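Local structure of galactose-1-phosphate uridylyltransferase (Bacillus cereus, 4QVU) at residues A[62-67]-A[86-91]; A[188-193]-A[202-207]; A[165-170]-A[195-200]. The protein is of uncertain function but has a HIT-like fold, binds zinc and may transfer uridylyl groups between UDP-glucose and hexose 1-phosphates. All coordinates share one frame; numbering follows the deposited sequence.

Contact 1 (A[62-67]-A[86-91]); sequences TVLIET and IRFSIK
Leu-64 of strand 59-65 rests against two consecutive residues of helix 79-97, Phe-88 and Ser-89, and its branched end makes every side-chain contact between the segments. Phe-88 is the first residue of 86-91 to face the strand. With CG anti to the backbone N (chi1 -174°), its ring swings out from the helix and presents an edge to Leu-64. Leu-64 CD1 lies near the ring plane, 3.8 Å from Phe-88 CD2 and 3.9 Å from Phe-88 CE2, while Leu-64 CG is 4.2 Å from Phe-88 CE2. The methyl therefore sits beside the rim, so this is edge packing and not a CH-pi contact. Both side chains also touch Ile-46 of strand 46-50, the phenylalanine reaching Trp-48 of that strand as well and the leucine Ile-126 of strand 123-129. This is helix-on-sheet packing in the N-terminal HIT-like half: helix 79-97 links strands 59-65 and 104-111, which run the same way with antiparallel strand 123-129 between them. Ser-89 follows, and its CA is 7.7 Å from that of Leu-64, the closest CA pair of the two segments. Its hydroxyl meets both ends of the leucine fork, Ser-89 OG lying 3.6 Å from Leu-64 CD1 and 3.8 Å from Leu-64 CD2. The methyls can offer OG only van der Waals contact; its hydrogen bond is made within the helix, with Leu-85 O. Placed beside its own backbone N (chi1 -63°), OG reaches that carbonyl while still facing the leucine. Ile-90, together with Ile-86 one turn earlier, packs instead on helix 179-195, so helix 79-97 is wedged between the sheet and a second helix.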
# COMPACT_ATOMS: atom_id res chain seq x y z
N THR A 62 11.68 -30.88 0.45
CA THR A 62 10.97 -32.12 0.12
C THR A 62 9.89 -31.83 -0.93
O THR A 62 9.44 -30.70 -1.06
CB THR A 62 10.36 -32.79 1.36
OG1 THR A 62 9.18 -32.11 1.76
CG2 THR A 62 11.33 -32.91 2.53
N VAL A 63 9.50 -32.87 -1.68
CA VAL A 63 8.47 -32.81 -2.72
C VAL A 63 7.36 -33.82 -2.39
O VAL A 63 7.64 -34.95 -1.99
CB VAL A 63 9.09 -33.06 -4.13
CG1 VAL A 63 8.02 -33.14 -5.21
CG2 VAL A 63 10.12 -31.98 -4.48
N LEU A 64 6.09 -33.40 -2.57
CA LEU A 64 4.94 -34.25 -2.30
C LEU A 64 4.15 -34.51 -3.59
O LEU A 64 3.40 -33.64 -4.04
CB LEU A 64 4.06 -33.59 -1.22
CG LEU A 64 3.12 -34.50 -0.43
CD1 LEU A 64 2.92 -34.00 0.99
CD2 LEU A 64 1.78 -34.67 -1.13
N ILE A 65 4.31 -35.70 -4.19
CA ILE A 65 3.61 -36.11 -5.41
C ILE A 65 2.19 -36.51 -5.00
O ILE A 65 2.01 -37.34 -4.11
CB ILE A 65 4.38 -37.25 -6.17
CG1 ILE A 65 5.67 -36.71 -6.82
CG2 ILE A 65 3.53 -37.91 -7.24
CD1 ILE A 65 6.86 -36.59 -5.91
N GLU A 66 1.18 -35.87 -5.61
CA GLU A 66 -0.24 -35.99 -5.30
C GLU A 66 -0.95 -37.17 -5.97
O GLU A 66 -2.02 -37.56 -5.50
CB GLU A 66 -0.97 -34.71 -5.74
CG GLU A 66 -0.36 -33.41 -5.27
CD GLU A 66 -0.95 -32.14 -5.85
OE1 GLU A 66 -2.03 -32.19 -6.49
OE2 GLU A 66 -0.34 -31.07 -5.63
N THR A 67 -0.42 -37.69 -7.10
CA THR A 67 -1.05 -38.79 -7.85
C THR A 67 0.00 -39.48 -8.74
O THR A 67 1.05 -38.90 -9.01
CB THR A 67 -2.27 -38.29 -8.69
OG1 THR A 67 -2.75 -39.33 -9.55
CG2 THR A 67 -1.98 -37.02 -9.51
N ILE A 86 -5.02 -33.66 1.42
CA ILE A 86 -4.90 -32.56 2.37
C ILE A 86 -4.57 -33.14 3.76
O ILE A 86 -3.69 -32.59 4.43
CB ILE A 86 -6.16 -31.65 2.36
CG1 ILE A 86 -6.27 -30.88 1.00
CG2 ILE A 86 -6.23 -30.67 3.56
CD1 ILE A 86 -5.07 -29.93 0.59
N ARG A 87 -5.17 -34.27 4.16
CA ARG A 87 -4.87 -34.90 5.45
C ARG A 87 -3.39 -35.34 5.52
O ARG A 87 -2.74 -35.03 6.51
CB ARG A 87 -5.79 -36.09 5.73
CG ARG A 87 -7.10 -35.63 6.35
CD ARG A 87 -8.07 -36.77 6.58
NE ARG A 87 -9.20 -36.32 7.39
CZ ARG A 87 -10.21 -37.08 7.77
NH1 ARG A 87 -10.26 -38.36 7.40
NH2 ARG A 87 -11.19 -36.58 8.51
N PHE A 88 -2.86 -35.99 4.47
CA PHE A 88 -1.46 -36.42 4.40
C PHE A 88 -0.51 -35.21 4.49
O PHE A 88 0.40 -35.21 5.33
CB PHE A 88 -1.22 -37.20 3.10
CG PHE A 88 0.14 -37.84 2.92
CD1 PHE A 88 0.37 -39.14 3.34
CD2 PHE A 88 1.16 -37.15 2.28
CE1 PHE A 88 1.62 -39.74 3.15
CE2 PHE A 88 2.41 -37.76 2.08
CZ PHE A 88 2.63 -39.05 2.51
N SER A 89 -0.74 -34.17 3.65
CA SER A 89 0.07 -32.95 3.54
C SER A 89 0.16 -32.19 4.87
O SER A 89 1.27 -31.92 5.30
CB SER A 89 -0.51 -32.02 2.48
OG SER A 89 -0.46 -32.64 1.20
N ILE A 90 -1.00 -31.84 5.48
CA ILE A 90 -1.10 -31.12 6.75
C ILE A 90 -0.40 -31.92 7.87
O ILE A 90 0.37 -31.32 8.63
CB ILE A 90 -2.59 -30.82 7.11
CG1 ILE A 90 -3.29 -29.89 6.08
CG2 ILE A 90 -2.78 -30.32 8.57
CD1 ILE A 90 -2.95 -28.51 6.11
N LYS A 91 -0.67 -33.25 7.98
CA LYS A 91 -0.10 -34.14 9.00
C LYS A 91 1.44 -34.12 8.96
O LYS A 91 2.06 -33.93 10.00
CB LYS A 91 -0.60 -35.60 8.83
CG LYS A 91 -0.08 -36.58 9.90
CD LYS A 91 -0.63 -38.02 9.81
CE LYS A 91 0.10 -38.97 8.88
NZ LYS A 91 -0.25 -38.76 7.45

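Contact 2 (A[188-193]-A[202-207]); sequences QTVRYI and SSYNLF
The crossover helix of the C-terminal HIT-like half, 179-195, packs here on the strand it leads into: Val-190 and Ile-193 press against Tyr-204 and its neighbours on strand 203-211. The axes of the short segments approach to 9.5 Å, with N-to-C directions 159° apart, so the chain nearly doubles back on itself. Val-190 makes the closest approaches, setting both its methyls on the tyrosine. Val-190 CG2 stands over one face of the ring, 4.0 Å from the Tyr-204 centroid and 26° off the normal, in a CH-pi contact displaced toward the rim. Val-190 CG1 reaches the phenol end, 3.6 Å from both Tyr-204 CZ and Tyr-204 OH. The tyrosine lies under the valine because its CG is set between the backbone N and the carbonyl carbon (chi1 67°); the two side chains meet at about a right angle. The buried phenol oxygen is hydrogen-bonded to Lys-109, and the ring also stacks with His-111. Further along the strand, Leu-206 CD2 adds a looser apolar contact at 4.2 Å from Val-190 CG2. One helical turn after Val-190, Ile-193 touches Ser-203 and Tyr-204, its CG2 lying 4.2 Å from Ser-203 O and 4.4 Å from Tyr-204 CB. The helix also covers the neighbouring strands: Ile-193 meets Val-219 and Pro-221 of strand 214-222 and Phe-169 of strand 169-173, while Tyr-192 packs on helix 241-249. Phe-207 of strand 203-211 faces the other way, where its ring meets Tyr-232 of the second subunit.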
# COMPACT_ATOMS: atom_id res chain seq x y z
N GLN A 188 -12.96 -26.20 -4.38
CA GLN A 188 -13.95 -25.32 -5.03
C GLN A 188 -13.32 -23.99 -5.42
O GLN A 188 -13.55 -23.54 -6.54
CB GLN A 188 -15.18 -25.08 -4.14
CG GLN A 188 -16.04 -26.32 -3.90
CD GLN A 188 -16.43 -27.03 -5.18
OE1 GLN A 188 -15.81 -28.04 -5.57
NE2 GLN A 188 -17.41 -26.49 -5.90
N THR A 189 -12.50 -23.38 -4.54
CA THR A 189 -11.84 -22.11 -4.84
C THR A 189 -10.90 -22.31 -6.03
O THR A 189 -10.91 -21.47 -6.92
CB THR A 189 -11.12 -21.53 -3.61
OG1 THR A 189 -12.02 -21.50 -2.48
CG2 THR A 189 -10.56 -20.13 -3.86
N VAL A 190 -10.15 -23.43 -6.08
CA VAL A 190 -9.24 -23.76 -7.19
C VAL A 190 -10.06 -23.91 -8.49
O VAL A 190 -9.71 -23.30 -9.50
CB VAL A 190 -8.39 -25.03 -6.88
CG1 VAL A 190 -7.81 -25.67 -8.15
CG2 VAL A 190 -7.28 -24.70 -5.88
N ARG A 191 -11.17 -24.68 -8.44
CA ARG A 191 -12.08 -24.91 -9.56
C ARG A 191 -12.58 -23.58 -10.13
O ARG A 191 -12.60 -23.42 -11.35
CB ARG A 191 -13.27 -25.79 -9.16
CG ARG A 191 -12.92 -27.27 -9.15
CD ARG A 191 -14.00 -28.12 -8.52
NE ARG A 191 -13.73 -29.54 -8.75
CZ ARG A 191 -14.34 -30.54 -8.12
NH1 ARG A 191 -15.23 -30.29 -7.17
NH2 ARG A 191 -14.03 -31.80 -8.41
N TYR A 192 -12.93 -22.62 -9.25
CA TYR A 192 -13.38 -21.28 -9.65
C TYR A 192 -12.26 -20.52 -10.36
O TYR A 192 -12.53 -19.90 -11.39
CB TYR A 192 -13.89 -20.48 -8.43
CG TYR A 192 -14.00 -18.99 -8.67
CD1 TYR A 192 -15.04 -18.46 -9.43
CD2 TYR A 192 -13.06 -18.11 -8.14
CE1 TYR A 192 -15.14 -17.09 -9.67
CE2 TYR A 192 -13.15 -16.74 -8.38
CZ TYR A 192 -14.19 -16.24 -9.14
OH TYR A 192 -14.25 -14.89 -9.38
N ILE A 193 -11.03 -20.56 -9.82
CA ILE A 193 -9.87 -19.85 -10.39
C ILE A 193 -9.59 -20.38 -11.80
O ILE A 193 -9.43 -19.59 -12.73
CB ILE A 193 -8.61 -19.93 -9.49
CG1 ILE A 193 -8.85 -19.20 -8.15
CG2 ILE A 193 -7.37 -19.37 -10.21
CD1 ILE A 193 -7.79 -19.36 -7.13
N SER A 202 -5.62 -20.64 -15.22
CA SER A 202 -4.62 -21.70 -15.49
C SER A 202 -3.50 -21.84 -14.41
O SER A 202 -2.95 -22.94 -14.29
CB SER A 202 -3.93 -21.51 -16.85
OG SER A 202 -2.92 -20.51 -16.83
N SER A 203 -3.13 -20.75 -13.69
CA SER A 203 -2.08 -20.78 -12.66
C SER A 203 -2.55 -20.27 -11.30
O SER A 203 -3.29 -19.28 -11.22
CB SER A 203 -0.87 -19.95 -13.08
OG SER A 203 -0.26 -20.43 -14.27
N TYR A 204 -2.06 -20.92 -10.23
CA TYR A 204 -2.36 -20.53 -8.86
C TYR A 204 -1.30 -21.07 -7.91
O TYR A 204 -0.50 -21.94 -8.27
CB TYR A 204 -3.76 -21.01 -8.40
CG TYR A 204 -3.92 -22.52 -8.28
CD1 TYR A 204 -3.65 -23.17 -7.09
CD2 TYR A 204 -4.36 -23.28 -9.36
CE1 TYR A 204 -3.78 -24.55 -6.97
CE2 TYR A 204 -4.52 -24.66 -9.25
CZ TYR A 204 -4.23 -25.29 -8.05
OH TYR A 204 -4.38 -26.66 -7.92
N ASN A 205 -1.36 -20.60 -6.67
CA ASN A 205 -0.54 -21.06 -5.56
C ASN A 205 -1.39 -21.35 -4.35
O ASN A 205 -2.39 -20.66 -4.11
CB ASN A 205 0.50 -20.01 -5.17
CG ASN A 205 1.67 -19.81 -6.08
OD1 ASN A 205 1.90 -18.71 -6.55
ND2 ASN A 205 2.53 -20.79 -6.22
N LEU A 206 -0.97 -22.34 -3.57
CA LEU A 206 -1.53 -22.62 -2.25
C LEU A 206 -0.48 -22.32 -1.25
O LEU A 206 0.67 -22.71 -1.46
CB LEU A 206 -2.06 -24.05 -2.04
CG LEU A 206 -3.11 -24.64 -2.97
CD1 LEU A 206 -3.51 -26.00 -2.46
CD2 LEU A 206 -4.35 -23.75 -3.08
N PHE A 207 -0.82 -21.60 -0.18
CA PHE A 207 0.10 -21.33 0.92
C PHE A 207 -0.57 -21.69 2.21
O PHE A 207 -1.71 -21.27 2.43
CB PHE A 207 0.60 -19.88 0.96
CG PHE A 207 1.27 -19.42 -0.30
CD1 PHE A 207 2.55 -19.86 -0.62
CD2 PHE A 207 0.63 -18.55 -1.17
CE1 PHE A 207 3.17 -19.45 -1.79
CE2 PHE A 207 1.26 -18.13 -2.34
CZ PHE A 207 2.52 -18.59 -2.64

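Contact 3 (A[165-170]-A[195-200]); sequences GFTEFN and TDFHKG
Phe-197, in the loop between helix 179-195 and strand 203-211, points its ring at Thr-167 and Phe-169, where the chain enters strand 169-173. Its CB leaves the loop toward that segment. CG is anti to the backbone N (chi1 -173°), which extends the ring away from its own loop and carries the far end across a gap of 10.0 Å between Phe-197 CA and Thr-167 CA. Beyond CG, the ring atom CD1 comes up to the edge of the other phenylalanine: Phe-169 CZ is 4.5 Å from Phe-197 CD1, and CD1 lies near the plane of the Phe-169 ring, a light contact. The next atom on the same side, Phe-197 CE1, meets threonine, with Thr-167 OG1 at 3.7 Å and Thr-167 CG2 at 4.0 Å. At the tip, Phe-197 CZ has Thr-167 OG1 at 3.4 Å and Thr-167 CB at 3.7 Å. The threonine and the phenylalanine thus approach from opposite directions, and the hydroxyl oxygen lies at the ring edge, near its plane, instead of over a face. His-198, the following residue of the loop, lays its CD2 over one face of the Phe-197 ring, offset toward the rim. The loop is made of two overlapping beta turns, closed by Lys-199 N to Asp-196 O and Gly-200 N to Phe-197 O (3.0 Å). Tyr-192 and Pro-221 also touch the Phe-197 ring, so helix and sheet both help to bury it. Such packing belongs to the beta-alpha-beta crossover of the C-terminal HIT-like half: the loop that ends the crossover helix is brought back over the beginning of the strand that precedes that helix.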
# COMPACT_ATOMS: atom_id res chain seq x y z
N GLY A 165 -0.96 -7.64 -3.16
CA GLY A 165 -1.77 -6.56 -3.70
C GLY A 165 -2.81 -6.96 -4.73
O GLY A 165 -3.45 -6.08 -5.31
N PHE A 166 -3.01 -8.26 -4.97
CA PHE A 166 -4.01 -8.67 -5.95
C PHE A 166 -5.07 -9.53 -5.25
O PHE A 166 -5.41 -9.21 -4.11
CB PHE A 166 -3.34 -9.38 -7.14
CG PHE A 166 -2.51 -8.42 -7.98
CD1 PHE A 166 -3.10 -7.69 -9.01
CD2 PHE A 166 -1.15 -8.24 -7.73
CE1 PHE A 166 -2.34 -6.81 -9.78
CE2 PHE A 166 -0.40 -7.34 -8.49
CZ PHE A 166 -0.99 -6.63 -9.52
N THR A 167 -5.62 -10.56 -5.91
CA THR A 167 -6.65 -11.39 -5.28
C THR A 167 -5.99 -12.52 -4.49
O THR A 167 -5.11 -13.22 -5.00
CB THR A 167 -7.66 -11.92 -6.30
OG1 THR A 167 -8.08 -10.84 -7.13
CG2 THR A 167 -8.88 -12.55 -5.63
N GLU A 168 -6.42 -12.69 -3.24
CA GLU A 168 -5.98 -13.72 -2.30
C GLU A 168 -7.19 -14.23 -1.56
O GLU A 168 -7.93 -13.43 -0.97
CB GLU A 168 -4.90 -13.19 -1.34
CG GLU A 168 -3.62 -12.77 -2.05
CD GLU A 168 -2.53 -12.13 -1.21
OE1 GLU A 168 -2.73 -11.97 0.02
OE2 GLU A 168 -1.48 -11.76 -1.79
N PHE A 169 -7.44 -15.55 -1.64
CA PHE A 169 -8.56 -16.22 -0.98
C PHE A 169 -8.04 -16.93 0.26
O PHE A 169 -7.16 -17.78 0.16
CB PHE A 169 -9.27 -17.20 -1.93
CG PHE A 169 -9.74 -16.61 -3.25
CD1 PHE A 169 -10.88 -15.83 -3.31
CD2 PHE A 169 -9.06 -16.88 -4.43
CE1 PHE A 169 -11.32 -15.29 -4.52
CE2 PHE A 169 -9.51 -16.36 -5.64
CZ PHE A 169 -10.64 -15.58 -5.69
N ASN A 170 -8.56 -16.56 1.43
CA ASN A 170 -8.15 -17.12 2.71
C ASN A 170 -9.21 -18.06 3.22
O ASN A 170 -10.37 -17.69 3.36
CB ASN A 170 -7.87 -16.01 3.72
CG ASN A 170 -6.89 -14.98 3.21
OD1 ASN A 170 -5.71 -15.26 2.98
ND2 ASN A 170 -7.38 -13.78 2.96
N THR A 195 -11.68 -21.90 -13.80
CA THR A 195 -12.84 -21.82 -14.69
C THR A 195 -13.39 -20.39 -14.91
O THR A 195 -13.49 -19.99 -16.07
CB THR A 195 -13.97 -22.70 -14.13
OG1 THR A 195 -13.47 -24.02 -13.93
CG2 THR A 195 -15.21 -22.75 -15.02
N ASP A 196 -13.79 -19.65 -13.84
CA ASP A 196 -14.48 -18.37 -14.03
C ASP A 196 -13.64 -17.13 -13.74
O ASP A 196 -13.85 -16.14 -14.45
CB ASP A 196 -15.73 -18.30 -13.16
CG ASP A 196 -16.84 -19.20 -13.69
OD1 ASP A 196 -17.18 -19.08 -14.89
OD2 ASP A 196 -17.39 -19.99 -12.90
N PHE A 197 -12.74 -17.14 -12.74
CA PHE A 197 -11.90 -15.98 -12.45
C PHE A 197 -11.09 -15.61 -13.69
O PHE A 197 -10.36 -16.46 -14.21
CB PHE A 197 -10.98 -16.27 -11.25
CG PHE A 197 -10.17 -15.09 -10.74
CD1 PHE A 197 -10.75 -14.14 -9.91
CD2 PHE A 197 -8.82 -14.96 -11.05
CE1 PHE A 197 -10.00 -13.06 -9.42
CE2 PHE A 197 -8.07 -13.89 -10.56
CZ PHE A 197 -8.66 -12.95 -9.74
N HIS A 198 -11.30 -14.38 -14.23
CA HIS A 198 -10.64 -13.83 -15.45
C HIS A 198 -10.91 -14.74 -16.68
O HIS A 198 -10.08 -14.79 -17.60
CB HIS A 198 -9.12 -13.67 -15.22
CG HIS A 198 -8.73 -12.47 -14.40
ND1 HIS A 198 -7.78 -11.57 -14.86
CD2 HIS A 198 -9.19 -12.05 -13.20
CE1 HIS A 198 -7.68 -10.64 -13.92
NE2 HIS A 198 -8.51 -10.89 -12.89
N LYS A 199 -12.07 -15.44 -16.68
CA LYS A 199 -12.55 -16.39 -17.69
C LYS A 199 -11.55 -17.58 -17.85
O LYS A 199 -11.41 -18.14 -18.94
CB LYS A 199 -12.80 -15.69 -19.05
N GLY A 200 -10.91 -17.97 -16.74
CA GLY A 200 -9.92 -19.05 -16.70
C GLY A 200 -8.55 -18.48 -16.42
O GLY A 200 -8.07 -17.62 -17.18

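Overall arrangement
Contacts 2 and 3 belong to one crossover in the C-terminal half: their centres are about 8 Å apart and their segments alternate along the chain. Tyr-192 O and Phe-197 N, 3.1 Å apart, probably form a hydrogen bond joining them, and Phe-169 packs on Thr-189 and Tyr-192. Contact 1 is the helix-on-sheet counterpart in the N-terminal half, with its centre about 17 Å from that of contact 2 and about 24 Å from that of contact 3. Lys-109 of strand 104-111, in the N-terminal half, connects contact 2 to Glu-66 through a long, weak ion pair. All three contacts lie away from the zinc site of His-153, Cys-178 and Glu-181, although Glu-181 shares helix 179-195 with contact 2.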